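Local coordinates for hypothetical protein DR_0824 (Deinococcus radiodurans, PDB 2IMR) that catalyses the zinc-dependent deamination of aminodeoxyfutalosine to futalosine, a step in menaquinone biosynthesis, at residues A[39-44]-A[406-411]; A[89-94]-A[400-405]; A[139-144]-A[166-171]; A[213-218]-A[287-292]; A[221-226]-A[237-242]. One frame throughout, in Å; residues are numbered along the deposited sequence.

How the contacts relate
The five contacts fall into two groups. Contacts 1 and 2, centres 7 Å apart, tie the C-terminal tail back onto N-terminal strands in the small beta domain; they touch where C43 SG packs 3.6 Å from I91 CG1, and contact 2 is nested inside the loop closed by contact 1. Contacts 3, 4 and 5 belong to the barrel. Contacts 4 and 5 lie with centres 6 Å apart and share the hydrogen bond between H213 O and H240 ND1 (2.8 Å), which leads straight to the zinc. Contact 3 is 26 Å from contact 5 between centres, its L141 side chain about 13 Å from the metal. Contact 1 lies 42 Å from contact 5, centre to centre.

Contact 1 (A[39-44]-A[406-411]); sequences RLLTCD and ETWQEG
L41 pushes one methyl, CD1, against the six-membered part of the W408 indole, 3.6 Å from CZ2. The same methyl is 3.9 Å from W408 CE2, and it reaches back toward the pyrrole nitrogen, so it sits near the seam between the two rings instead of at their far end. The approach to the ring is oblique, and the two side chains come at each other from opposite directions, each bridging part of a wide gap: the CA atoms of L41 and W408 stand 11.1 Å apart. W408 spans its share by holding CG anti to the backbone N (chi1 168°), which throws the indole off the tail and toward strand 38-43. Beside this pair lies a looser neighbour. The R39 guanidinium brings NH2 to 4.5 Å from W408 CD1, again obliquely. It is steadied from elsewhere: NH1 hydrogen-bonds to G63 O, and NE makes a long, weak ion pair with E85. Strand 38-43 runs between strands 57-62 and 83-86 in a four-stranded sheet, and W408 also rests on V59 and V61 of the first of these, and on I91. The C-terminal tail thus returns to cover a sheet made by the start of the chain, consistent with the composite beta domain, assembled from both ends of the sequence, that accompanies the barrel in many amidohydrolases. No hydrogen bond links the two segments, so what joins them is apolar packing of one leucine methyl on an aromatic ring, with the arginine at its margin.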
# COMPACT_ATOMS: atom_id res chain seq x y z
N ARG A 39 24.89 1.37 -26.22
CA ARG A 39 24.19 0.10 -26.16
C ARG A 39 22.71 0.44 -26.03
O ARG A 39 22.34 1.28 -25.22
CB ARG A 39 24.62 -0.72 -24.94
CG ARG A 39 26.13 -0.82 -24.77
CD ARG A 39 26.51 -2.01 -23.91
NE ARG A 39 25.91 -1.99 -22.58
CZ ARG A 39 26.16 -1.08 -21.65
NH1 ARG A 39 27.02 -0.09 -21.89
NH2 ARG A 39 25.58 -1.17 -20.46
N LEU A 40 21.88 -0.21 -26.84
CA LEU A 40 20.45 0.02 -26.81
C LEU A 40 19.74 -1.12 -26.09
O LEU A 40 19.62 -2.23 -26.63
CB LEU A 40 19.90 0.14 -28.23
CG LEU A 40 18.37 0.10 -28.38
CD1 LEU A 40 17.74 1.23 -27.57
CD2 LEU A 40 18.01 0.23 -29.85
N LEU A 41 19.30 -0.85 -24.87
CA LEU A 41 18.60 -1.86 -24.09
C LEU A 41 17.11 -1.65 -24.32
O LEU A 41 16.59 -0.57 -24.04
CB LEU A 41 18.92 -1.71 -22.60
CG LEU A 41 20.38 -1.45 -22.23
CD1 LEU A 41 20.54 -1.67 -20.74
CD2 LEU A 41 21.31 -2.36 -23.00
N THR A 42 16.43 -2.68 -24.81
CA THR A 42 15.00 -2.57 -25.06
C THR A 42 14.17 -3.33 -24.03
O THR A 42 14.61 -4.36 -23.50
CB THR A 42 14.63 -3.07 -26.47
OG1 THR A 42 14.92 -4.47 -26.57
CG2 THR A 42 15.43 -2.31 -27.52
N CYS A 43 12.98 -2.83 -23.76
CA CYS A 43 12.08 -3.45 -22.80
C CYS A 43 10.63 -3.32 -23.26
O CYS A 43 10.35 -2.66 -24.26
CB CYS A 43 12.25 -2.81 -21.42
SG CYS A 43 12.00 -1.01 -21.34
N ASP A 44 9.72 -3.96 -22.54
CA ASP A 44 8.31 -3.88 -22.90
C ASP A 44 7.69 -2.63 -22.33
O ASP A 44 6.84 -2.00 -22.97
CB ASP A 44 7.56 -5.12 -22.40
CG ASP A 44 8.09 -6.40 -23.02
OD1 ASP A 44 8.36 -6.40 -24.24
OD2 ASP A 44 8.22 -7.41 -22.30
N GLU A 406 22.41 10.61 -16.10
CA GLU A 406 22.29 9.80 -14.89
C GLU A 406 23.09 8.51 -15.02
O GLU A 406 23.22 7.96 -16.11
CB GLU A 406 20.82 9.45 -14.63
CG GLU A 406 19.90 10.64 -14.40
CD GLU A 406 20.36 11.52 -13.26
OE1 GLU A 406 20.76 10.98 -12.21
OE2 GLU A 406 20.31 12.76 -13.40
N THR A 407 23.62 8.03 -13.90
CA THR A 407 24.38 6.79 -13.89
C THR A 407 23.42 5.63 -14.13
O THR A 407 22.40 5.52 -13.45
CB THR A 407 25.07 6.56 -12.52
OG1 THR A 407 25.95 7.66 -12.22
CG2 THR A 407 25.87 5.27 -12.53
N TRP A 408 23.72 4.79 -15.11
CA TRP A 408 22.87 3.64 -15.40
C TRP A 408 23.07 2.63 -14.27
O TRP A 408 24.19 2.21 -14.00
CB TRP A 408 23.25 2.99 -16.73
CG TRP A 408 22.60 1.64 -16.94
CD1 TRP A 408 23.23 0.43 -16.99
CD2 TRP A 408 21.20 1.37 -17.09
NE1 TRP A 408 22.30 -0.58 -17.16
CE2 TRP A 408 21.05 -0.02 -17.23
CE3 TRP A 408 20.05 2.18 -17.12
CZ2 TRP A 408 19.80 -0.64 -17.39
CZ3 TRP A 408 18.81 1.57 -17.28
CH2 TRP A 408 18.70 0.17 -17.41
N GLN A 409 21.97 2.25 -13.62
CA GLN A 409 22.05 1.29 -12.52
C GLN A 409 21.35 -0.02 -12.86
O GLN A 409 20.27 -0.03 -13.44
CB GLN A 409 21.43 1.88 -11.25
CG GLN A 409 22.16 3.10 -10.70
CD GLN A 409 21.59 3.57 -9.38
OE1 GLN A 409 22.09 4.52 -8.77
NE2 GLN A 409 20.53 2.91 -8.92
N GLU A 410 21.97 -1.13 -12.48
CA GLU A 410 21.40 -2.44 -12.74
C GLU A 410 20.05 -2.55 -12.03
O GLU A 410 19.20 -3.35 -12.42
CB GLU A 410 22.34 -3.54 -12.25
CG GLU A 410 21.96 -4.92 -12.73
CD GLU A 410 23.03 -5.96 -12.47
OE1 GLU A 410 22.85 -6.79 -11.55
OE2 GLU A 410 24.06 -5.93 -13.18
N GLY A 411 19.86 -1.74 -11.00
CA GLY A 411 18.61 -1.76 -10.26
C GLY A 411 17.41 -1.33 -11.09
O GLY A 411 16.27 -1.58 -10.71

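Contact 2 (A[89-94]-A[400-405]); sequences AVIAPP and PFLRRG
Where the small beta domain hands over to the barrel, strand 90-91 and the loop after it meet the returning C-terminal tail through two pairs, I91 with L402 and P93 with P400. The I91 branch that makes the touch is CG2, which lies 3.7 Å from L402 CD2, and the two side chains cross at about a right angle. On the tail side, L402 carries its CG anti to the backbone N (chi1 -169°), extending the isobutyl group from the loop toward the strand. Strand 90-91 is an outer strand of a small mixed sheet, parallel to 45-47, and L402 also packs on L46 of that neighbour, so the tail leucine straddles two adjacent strands. Farther along, the chains draw together until the CA atoms of P93 and P400 are 6.0 Å apart. There P93 turns its ring toward the tail, with CG 3.3 Å from the carbonyl oxygen P400 O and CB 4.1 Å from P400 CD. P93 also rests on V388 of helix 380-395. The carbonyl A92 O accepts a hydrogen bond from the indole NE1 of W414, farther down the same tail.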
# COMPACT_ATOMS: atom_id res chain seq x y z
N ALA A 89 11.11 -7.31 -19.47
CA ALA A 89 9.82 -6.63 -19.51
C ALA A 89 9.82 -5.20 -19.00
O ALA A 89 9.24 -4.31 -19.63
CB ALA A 89 8.78 -7.45 -18.73
N VAL A 90 10.49 -4.96 -17.89
CA VAL A 90 10.47 -3.62 -17.32
C VAL A 90 11.80 -2.98 -16.97
O VAL A 90 12.69 -3.61 -16.40
CB VAL A 90 9.60 -3.60 -16.03
CG1 VAL A 90 9.59 -2.21 -15.43
CG2 VAL A 90 8.19 -4.08 -16.35
N ILE A 91 11.91 -1.71 -17.33
CA ILE A 91 13.08 -0.91 -16.99
C ILE A 91 12.48 0.30 -16.28
O ILE A 91 11.73 1.07 -16.89
CB ILE A 91 13.87 -0.43 -18.22
CG1 ILE A 91 14.57 -1.61 -18.88
CG2 ILE A 91 14.90 0.60 -17.78
CD1 ILE A 91 15.41 -1.24 -20.09
N ALA A 92 12.79 0.45 -15.00
CA ALA A 92 12.26 1.55 -14.21
C ALA A 92 12.90 1.58 -12.83
O ALA A 92 13.53 0.61 -12.41
CB ALA A 92 10.74 1.41 -14.07
N PRO A 93 12.76 2.71 -12.11
CA PRO A 93 13.35 2.79 -10.78
C PRO A 93 12.75 1.67 -9.93
O PRO A 93 11.70 1.13 -10.28
CB PRO A 93 12.91 4.17 -10.30
CG PRO A 93 12.83 4.96 -11.57
CD PRO A 93 12.15 3.99 -12.50
N PRO A 94 13.42 1.29 -8.82
CA PRO A 94 12.86 0.23 -7.99
C PRO A 94 11.48 0.63 -7.50
O PRO A 94 11.27 1.78 -7.09
CB PRO A 94 13.88 0.11 -6.85
CG PRO A 94 14.48 1.49 -6.79
CD PRO A 94 14.65 1.83 -8.24
N PRO A 400 14.25 7.92 -8.06
CA PRO A 400 15.41 8.14 -8.93
C PRO A 400 14.93 8.49 -10.34
O PRO A 400 13.87 8.03 -10.77
CB PRO A 400 16.14 6.81 -8.88
CG PRO A 400 15.86 6.34 -7.48
CD PRO A 400 14.39 6.64 -7.34
N PHE A 401 15.71 9.31 -11.04
CA PHE A 401 15.35 9.69 -12.39
C PHE A 401 16.21 8.91 -13.37
O PHE A 401 17.39 8.66 -13.12
CB PHE A 401 15.55 11.19 -12.58
N LEU A 402 15.61 8.52 -14.49
CA LEU A 402 16.32 7.77 -15.51
C LEU A 402 16.34 8.63 -16.77
O LEU A 402 15.41 8.61 -17.57
CB LEU A 402 15.59 6.45 -15.77
CG LEU A 402 16.27 5.36 -16.61
CD1 LEU A 402 17.70 5.17 -16.15
CD2 LEU A 402 15.48 4.06 -16.48
N ARG A 403 17.42 9.41 -16.93
CA ARG A 403 17.56 10.28 -18.09
C ARG A 403 19.02 10.59 -18.40
O ARG A 403 19.92 10.22 -17.64
CB ARG A 403 16.80 11.59 -17.86
CG ARG A 403 17.36 12.45 -16.74
CD ARG A 403 16.41 13.60 -16.41
NE ARG A 403 16.97 14.57 -15.47
CZ ARG A 403 17.51 14.27 -14.29
NH1 ARG A 403 17.57 13.00 -13.89
NH2 ARG A 403 17.98 15.23 -13.51
N ARG A 404 19.24 11.26 -19.52
CA ARG A 404 20.58 11.63 -19.97
C ARG A 404 21.44 12.17 -18.83
O ARG A 404 21.03 13.07 -18.09
CB ARG A 404 20.48 12.68 -21.08
CG ARG A 404 21.82 13.18 -21.60
CD ARG A 404 21.64 14.44 -22.44
NE ARG A 404 22.90 14.94 -22.98
CZ ARG A 404 23.56 14.38 -23.99
NH1 ARG A 404 23.08 13.29 -24.57
NH2 ARG A 404 24.69 14.91 -24.42
N GLY A 405 22.64 11.62 -18.70
CA GLY A 405 23.55 12.07 -17.67
C GLY A 405 23.54 11.25 -16.39
O GLY A 405 24.53 11.21 -15.67

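Contact 3 (A[139-144]-A[166-171]); sequences DTLTRL and EDLSGT
The last turn of helix 130-143 runs past the loop that leads into strand 170-176, with the CA atoms of T142 and D167 6.9 Å apart. Across that gap T142 OG1 donates a short hydrogen bond of 2.6 Å to D167 OD2, arriving on the anti side of the carboxylate and 30° out of its plane. D167 presents this oxygen by tucking CG between its own backbone N and carbonyl carbon (chi1 60°). A water runs alongside, donating to T142 OG1 at 3.1 Å and to the backbone D167 O at 2.9 Å, so the hydroxyl serves as donor and acceptor at once. Deeper in, L141 CD1 and L168 CD2 make a methyl contact at 4.3 Å on the buried side, joining the helix to the loop that enters strand 170-176. A valine in place of T142 would probably leave D167 OD2 without its hydroxyl donor and the bridging water without one of its two acceptors. R165 forms salt bridges to both D139 and D167, whose nearest carboxylate oxygens, D139 OD1 and D167 OD2, are 4.9 Å apart. The shared arginine would offset the repulsion between these two acids, while the threonine gives OD2 a second, neutral partner.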
# COMPACT_ATOMS: atom_id res chain seq x y z
N ASP A 139 15.49 -5.53 6.12
CA ASP A 139 16.70 -5.95 5.40
C ASP A 139 16.30 -6.43 4.01
O ASP A 139 16.94 -6.08 3.01
CB ASP A 139 17.43 -7.08 6.14
CG ASP A 139 18.09 -6.62 7.43
OD1 ASP A 139 18.30 -5.40 7.60
OD2 ASP A 139 18.40 -7.49 8.27
N THR A 140 15.24 -7.22 3.95
CA THR A 140 14.75 -7.75 2.68
C THR A 140 14.37 -6.61 1.72
O THR A 140 14.71 -6.64 0.54
CB THR A 140 13.53 -8.67 2.91
OG1 THR A 140 13.94 -9.80 3.70
CG2 THR A 140 12.98 -9.17 1.58
N LEU A 141 13.67 -5.61 2.24
CA LEU A 141 13.27 -4.48 1.42
C LEU A 141 14.49 -3.79 0.82
O LEU A 141 14.49 -3.39 -0.35
CB LEU A 141 12.48 -3.47 2.26
CG LEU A 141 11.07 -3.89 2.67
CD1 LEU A 141 10.50 -2.89 3.67
CD2 LEU A 141 10.19 -3.98 1.44
N THR A 142 15.54 -3.63 1.62
CA THR A 142 16.75 -2.99 1.14
C THR A 142 17.44 -3.83 0.07
O THR A 142 17.91 -3.29 -0.93
CB THR A 142 17.73 -2.72 2.30
OG1 THR A 142 17.11 -1.84 3.24
CG2 THR A 142 19.02 -2.07 1.78
N ARG A 143 17.49 -5.14 0.27
CA ARG A 143 18.12 -6.01 -0.71
C ARG A 143 17.34 -5.99 -2.02
O ARG A 143 17.90 -6.19 -3.10
CB ARG A 143 18.23 -7.45 -0.19
CG ARG A 143 19.24 -7.63 0.93
CD ARG A 143 19.69 -9.09 1.04
NE ARG A 143 18.60 -9.99 1.38
CZ ARG A 143 18.10 -10.13 2.61
NH1 ARG A 143 18.62 -9.44 3.62
NH2 ARG A 143 17.09 -10.96 2.83
N LEU A 144 16.03 -5.73 -1.93
CA LEU A 144 15.16 -5.68 -3.10
C LEU A 144 15.24 -4.38 -3.90
O LEU A 144 14.50 -4.21 -4.88
CB LEU A 144 13.71 -5.93 -2.68
CG LEU A 144 13.35 -7.39 -2.40
CD1 LEU A 144 11.98 -7.48 -1.73
CD2 LEU A 144 13.37 -8.16 -3.71
N GLU A 166 18.54 3.80 8.95
CA GLU A 166 19.01 4.80 8.00
C GLU A 166 18.83 4.37 6.55
O GLU A 166 18.87 5.20 5.64
CB GLU A 166 20.49 5.10 8.26
CG GLU A 166 20.77 5.65 9.66
CD GLU A 166 22.25 5.91 9.89
OE1 GLU A 166 22.83 6.72 9.14
OE2 GLU A 166 22.82 5.31 10.82
N ASP A 167 18.61 3.08 6.33
CA ASP A 167 18.46 2.55 4.97
C ASP A 167 17.03 2.54 4.43
O ASP A 167 16.82 2.32 3.23
CB ASP A 167 19.04 1.14 4.91
CG ASP A 167 18.36 0.18 5.86
OD1 ASP A 167 18.10 0.57 7.02
OD2 ASP A 167 18.10 -0.98 5.46
N LEU A 168 16.05 2.78 5.30
CA LEU A 168 14.65 2.80 4.88
C LEU A 168 14.17 4.19 4.47
O LEU A 168 14.69 5.20 4.93
CB LEU A 168 13.74 2.32 6.02
CG LEU A 168 13.72 0.84 6.42
CD1 LEU A 168 12.81 0.68 7.64
CD2 LEU A 168 13.22 -0.01 5.27
N SER A 169 13.16 4.23 3.60
CA SER A 169 12.58 5.49 3.17
C SER A 169 11.08 5.25 2.96
O SER A 169 10.67 4.16 2.58
CB SER A 169 13.23 6.00 1.88
OG SER A 169 12.74 5.33 0.74
N GLY A 170 10.28 6.27 3.24
CA GLY A 170 8.84 6.13 3.08
C GLY A 170 8.10 6.61 4.31
O GLY A 170 8.46 7.63 4.90
N THR A 171 7.08 5.86 4.71
CA THR A 171 6.29 6.21 5.88
C THR A 171 6.04 5.01 6.78
O THR A 171 5.76 3.91 6.30
CB THR A 171 4.91 6.78 5.47
OG1 THR A 171 5.10 7.91 4.62
CG2 THR A 171 4.11 7.17 6.70
O HOH W 1 15.17 0.28 2.11

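Contact 4 (A[213-218]-A[287-292]); sequences HTPFTV and RYLDEL
Y288 carries its ring CG anti to the backbone N (chi1 159°), whereas L289 holds CG anti to the carbonyl carbon (chi1 -68°), and these two settings bring neighbouring side chains of helix 285-292 onto a single residue, P215. The proline CB lies 4.0 Å from Y288 CE2 and equally near CD2, while its CG meets L289 CD1 at 4.1 Å, the leucine crossing it at about a right angle. A water, in the plane of the tyrosine ring at its edge, extends the contact: it accepts from Y288 OH at 2.7 Å and donates to P215 O (2.7 Å) and V218 O. The phenol therefore holds two loop carbonyls through one molecule. The loop has its own bracing. T214 OG1 accepts from F216 N at 3.2 Å, an ST turn, and lies over the centre of the F216 ring; T217 OG1 bonds both to T214 OG1 and to H213 ND1 (2.7 Å), which probably limits how the imidazole of H213, a predicted substrate-binding residue, can turn. P215 is enclosed further by E247 and F251 of helix 245-253 and by V241 of strand 238-241, which L289 also touches, and Y288 reaches H220 at the start of helix 220-233.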
# COMPACT_ATOMS: atom_id res chain seq x y z
N HIS A 213 -6.95 1.07 12.06
CA HIS A 213 -7.06 -0.27 11.48
C HIS A 213 -8.09 -0.46 10.36
O HIS A 213 -7.72 -0.68 9.20
CB HIS A 213 -7.31 -1.29 12.60
CG HIS A 213 -7.17 -2.72 12.16
ND1 HIS A 213 -8.07 -3.70 12.52
CD2 HIS A 213 -6.20 -3.34 11.44
CE1 HIS A 213 -7.66 -4.86 12.05
NE2 HIS A 213 -6.54 -4.67 11.38
N THR A 214 -9.37 -0.40 10.71
CA THR A 214 -10.44 -0.56 9.73
C THR A 214 -11.62 0.27 10.21
O THR A 214 -11.60 0.80 11.32
CB THR A 214 -10.93 -2.02 9.63
OG1 THR A 214 -11.61 -2.38 10.84
CG2 THR A 214 -9.76 -2.99 9.40
N PRO A 215 -12.67 0.38 9.38
CA PRO A 215 -13.83 1.17 9.80
C PRO A 215 -14.66 0.47 10.87
O PRO A 215 -15.52 1.09 11.50
CB PRO A 215 -14.64 1.33 8.50
CG PRO A 215 -13.61 1.14 7.41
CD PRO A 215 -12.77 0.02 7.95
N PHE A 216 -14.41 -0.82 11.09
CA PHE A 216 -15.19 -1.56 12.09
C PHE A 216 -14.42 -2.02 13.32
O PHE A 216 -15.01 -2.59 14.24
CB PHE A 216 -15.89 -2.75 11.43
CG PHE A 216 -14.96 -3.72 10.76
CD1 PHE A 216 -14.46 -4.82 11.47
CD2 PHE A 216 -14.58 -3.55 9.44
CE1 PHE A 216 -13.59 -5.72 10.85
CE2 PHE A 216 -13.72 -4.45 8.81
CZ PHE A 216 -13.22 -5.53 9.52
N THR A 217 -13.11 -1.78 13.36
CA THR A 217 -12.32 -2.15 14.53
C THR A 217 -11.86 -0.88 15.25
O THR A 217 -11.04 -0.93 16.18
CB THR A 217 -11.08 -3.00 14.15
OG1 THR A 217 -10.29 -2.30 13.19
CG2 THR A 217 -11.51 -4.34 13.58
N VAL A 218 -12.39 0.25 14.81
CA VAL A 218 -12.09 1.56 15.41
C VAL A 218 -13.43 2.26 15.54
O VAL A 218 -14.14 2.41 14.55
CB VAL A 218 -11.16 2.40 14.48
CG1 VAL A 218 -10.91 3.79 15.09
CG2 VAL A 218 -9.83 1.67 14.28
N ARG A 287 -19.04 5.10 2.33
CA ARG A 287 -20.00 6.17 2.57
C ARG A 287 -19.94 6.56 4.04
O ARG A 287 -20.00 7.73 4.39
CB ARG A 287 -21.42 5.72 2.21
CG ARG A 287 -22.43 6.84 2.31
CD ARG A 287 -23.86 6.35 2.11
NE ARG A 287 -24.80 7.37 2.56
CZ ARG A 287 -25.99 7.10 3.09
NH1 ARG A 287 -26.41 5.85 3.22
NH2 ARG A 287 -26.76 8.10 3.50
N TYR A 288 -19.80 5.55 4.90
CA TYR A 288 -19.69 5.78 6.33
C TYR A 288 -18.55 6.76 6.63
O TYR A 288 -18.75 7.76 7.32
CB TYR A 288 -19.43 4.45 7.05
CG TYR A 288 -18.81 4.60 8.42
CD1 TYR A 288 -19.47 5.29 9.44
CD2 TYR A 288 -17.55 4.05 8.71
CE1 TYR A 288 -18.90 5.44 10.70
CE2 TYR A 288 -16.98 4.19 9.96
CZ TYR A 288 -17.65 4.88 10.95
OH TYR A 288 -17.09 5.02 12.20
N LEU A 289 -17.35 6.47 6.12
CA LEU A 289 -16.20 7.34 6.36
C LEU A 289 -16.38 8.73 5.75
O LEU A 289 -15.97 9.73 6.32
CB LEU A 289 -14.93 6.72 5.79
CG LEU A 289 -14.42 5.45 6.48
CD1 LEU A 289 -13.22 4.89 5.71
CD2 LEU A 289 -14.04 5.79 7.91
N ASP A 290 -16.99 8.77 4.57
CA ASP A 290 -17.20 10.03 3.88
C ASP A 290 -18.13 10.94 4.68
O ASP A 290 -17.82 12.11 4.91
CB ASP A 290 -17.77 9.76 2.49
CG ASP A 290 -17.74 11.00 1.60
OD1 ASP A 290 -16.76 11.77 1.68
OD2 ASP A 290 -18.69 11.18 0.81
N GLU A 291 -19.25 10.39 5.13
CA GLU A 291 -20.21 11.19 5.90
C GLU A 291 -19.70 11.48 7.31
O GLU A 291 -20.15 12.44 7.95
CB GLU A 291 -21.56 10.49 5.96
CG GLU A 291 -22.10 10.14 4.59
CD GLU A 291 -23.57 9.77 4.60
OE1 GLU A 291 -24.05 9.22 5.61
OE2 GLU A 291 -24.24 10.02 3.57
N LEU A 292 -18.77 10.67 7.79
CA LEU A 292 -18.21 10.87 9.11
C LEU A 292 -17.22 12.03 9.05
O LEU A 292 -16.84 12.58 10.09
CB LEU A 292 -17.49 9.61 9.60
CG LEU A 292 -16.89 9.67 11.01
CD1 LEU A 292 -17.97 10.01 12.03
CD2 LEU A 292 -16.25 8.33 11.35
O HOH W 2 -14.77 3.61 12.30

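Contact 5 (A[221-226]-A[237-242]); sequences RLMRLL and LQIHVA. With ZN (zinc ion), chain B.
M223 and I239 form the close part of this helix-to-strand packing, which belongs to a beta-alpha-beta unit of the amidohydrolase barrel: strand 206-212, helix 220-233, then strand 238-241, hydrogen-bonded beside the first. The thioether SD of M223 lies 4.1 Å from I239 CD1. The methionine CG leaves anti to the backbone N (chi1 -178°) and the bend at chi2 (67°) swings SD toward the strand; a second bend at chi3 turns only the CE methyl. I239 answers with its longer branch, so the sulfur, one atom short of the methionine's end, meets the terminal methyl of that branch; P212 and V294 also touch M223. One turn along, the fit is looser. L226 faces the strand but its nearest side-chain atom, CB, stays 5.4 Å from L237 CD2, and the nearest approach there is from the backbone, L226 O to L237 CD2 at 4.5 Å; L210 packs against both leucines. Away from the strand the helix meets solvent at R221, which is exposed and forms a salt bridge to D185; R224, on the flank toward L292 of helix 285-292, is bridged to D228. The strand has two faces. I239 and L237 look outward to the helix, while Q238 and H240 turn to the barrel interior, where Q238 OE1 bonds to H99 ND1, a second-shell link to another metal ligand. H240 ND1 is held by H213 O, which orients the ring. With H99 and H101 as fellow ligands and a water also on the metal, H240 NE2 binds the zinc ion at 2.1 Å.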
# COMPACT_ATOMS: atom_id res chain seq x y z
N ARG A 221 -15.93 7.54 17.04
CA ARG A 221 -15.31 8.61 17.80
C ARG A 221 -13.78 8.59 17.68
O ARG A 221 -13.16 9.61 17.41
CB ARG A 221 -15.72 8.52 19.27
CG ARG A 221 -15.17 9.65 20.12
CD ARG A 221 -15.66 9.58 21.56
NE ARG A 221 -15.07 10.65 22.37
CZ ARG A 221 -15.23 11.95 22.13
NH1 ARG A 221 -15.98 12.34 21.10
NH2 ARG A 221 -14.64 12.85 22.90
N LEU A 222 -13.18 7.42 17.89
CA LEU A 222 -11.73 7.30 17.80
C LEU A 222 -11.24 7.58 16.37
O LEU A 222 -10.18 8.17 16.17
CB LEU A 222 -11.28 5.91 18.25
CG LEU A 222 -9.78 5.60 18.18
CD1 LEU A 222 -9.00 6.64 18.98
CD2 LEU A 222 -9.52 4.20 18.71
N MET A 223 -12.02 7.16 15.38
CA MET A 223 -11.66 7.38 13.98
C MET A 223 -11.55 8.87 13.67
O MET A 223 -10.61 9.32 13.00
CB MET A 223 -12.69 6.73 13.05
CG MET A 223 -12.38 6.87 11.56
SD MET A 223 -10.89 5.96 11.05
CE MET A 223 -11.56 4.32 10.90
N ARG A 224 -12.52 9.65 14.15
CA ARG A 224 -12.49 11.09 13.91
C ARG A 224 -11.39 11.79 14.70
O ARG A 224 -10.78 12.73 14.22
CB ARG A 224 -13.85 11.72 14.25
CG ARG A 224 -14.90 11.49 13.19
CD ARG A 224 -16.02 12.51 13.29
NE ARG A 224 -15.53 13.89 13.34
CZ ARG A 224 -14.63 14.41 12.51
NH1 ARG A 224 -14.10 13.67 11.54
NH2 ARG A 224 -14.26 15.68 12.63
N LEU A 225 -11.15 11.32 15.93
CA LEU A 225 -10.09 11.92 16.74
C LEU A 225 -8.76 11.71 16.02
O LEU A 225 -7.93 12.61 15.96
CB LEU A 225 -10.02 11.26 18.12
CG LEU A 225 -11.13 11.59 19.13
CD1 LEU A 225 -10.91 10.81 20.43
CD2 LEU A 225 -11.12 13.09 19.40
N LEU A 226 -8.59 10.52 15.47
CA LEU A 226 -7.35 10.19 14.77
C LEU A 226 -7.20 10.95 13.45
O LEU A 226 -6.13 11.53 13.19
CB LEU A 226 -7.28 8.68 14.49
CG LEU A 226 -7.22 7.76 15.72
CD1 LEU A 226 -7.40 6.30 15.27
CD2 LEU A 226 -5.88 7.96 16.44
N LEU A 237 -2.10 9.25 6.53
CA LEU A 237 -3.01 8.23 7.03
C LEU A 237 -3.19 7.08 6.06
O LEU A 237 -3.10 7.26 4.85
CB LEU A 237 -4.40 8.83 7.28
CG LEU A 237 -4.69 9.77 8.45
CD1 LEU A 237 -6.01 10.50 8.18
CD2 LEU A 237 -4.77 8.99 9.75
N GLN A 238 -3.43 5.89 6.61
CA GLN A 238 -3.73 4.70 5.82
C GLN A 238 -4.79 3.94 6.61
O GLN A 238 -4.62 3.70 7.81
CB GLN A 238 -2.50 3.82 5.58
CG GLN A 238 -1.90 4.01 4.18
CD GLN A 238 -0.91 2.92 3.79
OE1 GLN A 238 -1.14 1.74 4.03
NE2 GLN A 238 0.19 3.32 3.15
N ILE A 239 -5.88 3.60 5.94
CA ILE A 239 -6.99 2.87 6.56
C ILE A 239 -7.33 1.69 5.65
O ILE A 239 -7.45 1.86 4.43
CB ILE A 239 -8.26 3.76 6.67
CG1 ILE A 239 -7.93 5.08 7.36
CG2 ILE A 239 -9.36 3.02 7.44
CD1 ILE A 239 -9.08 6.08 7.35
N HIS A 240 -7.46 0.49 6.22
CA HIS A 240 -7.84 -0.68 5.42
C HIS A 240 -9.35 -0.57 5.25
O HIS A 240 -10.07 -0.53 6.24
CB HIS A 240 -7.56 -2.00 6.15
CG HIS A 240 -6.13 -2.20 6.53
ND1 HIS A 240 -5.62 -1.80 7.74
CD2 HIS A 240 -5.11 -2.80 5.87
CE1 HIS A 240 -4.34 -2.14 7.82
NE2 HIS A 240 -4.01 -2.75 6.69
N VAL A 241 -9.83 -0.53 4.01
CA VAL A 241 -11.27 -0.38 3.80
C VAL A 241 -11.86 -1.33 2.76
O VAL A 241 -11.29 -1.50 1.68
CB VAL A 241 -11.60 1.07 3.39
CG1 VAL A 241 -13.11 1.24 3.22
CG2 VAL A 241 -11.06 2.04 4.43
N ALA A 242 -12.99 -1.93 3.11
CA ALA A 242 -13.72 -2.84 2.22
C ALA A 242 -12.87 -3.96 1.62
O ALA A 242 -13.01 -4.30 0.44
CB ALA A 242 -14.40 -2.04 1.10
ZN ZN B . -2.55 -4.07 6.01
O HOH W 3 -3.34 -5.32 4.99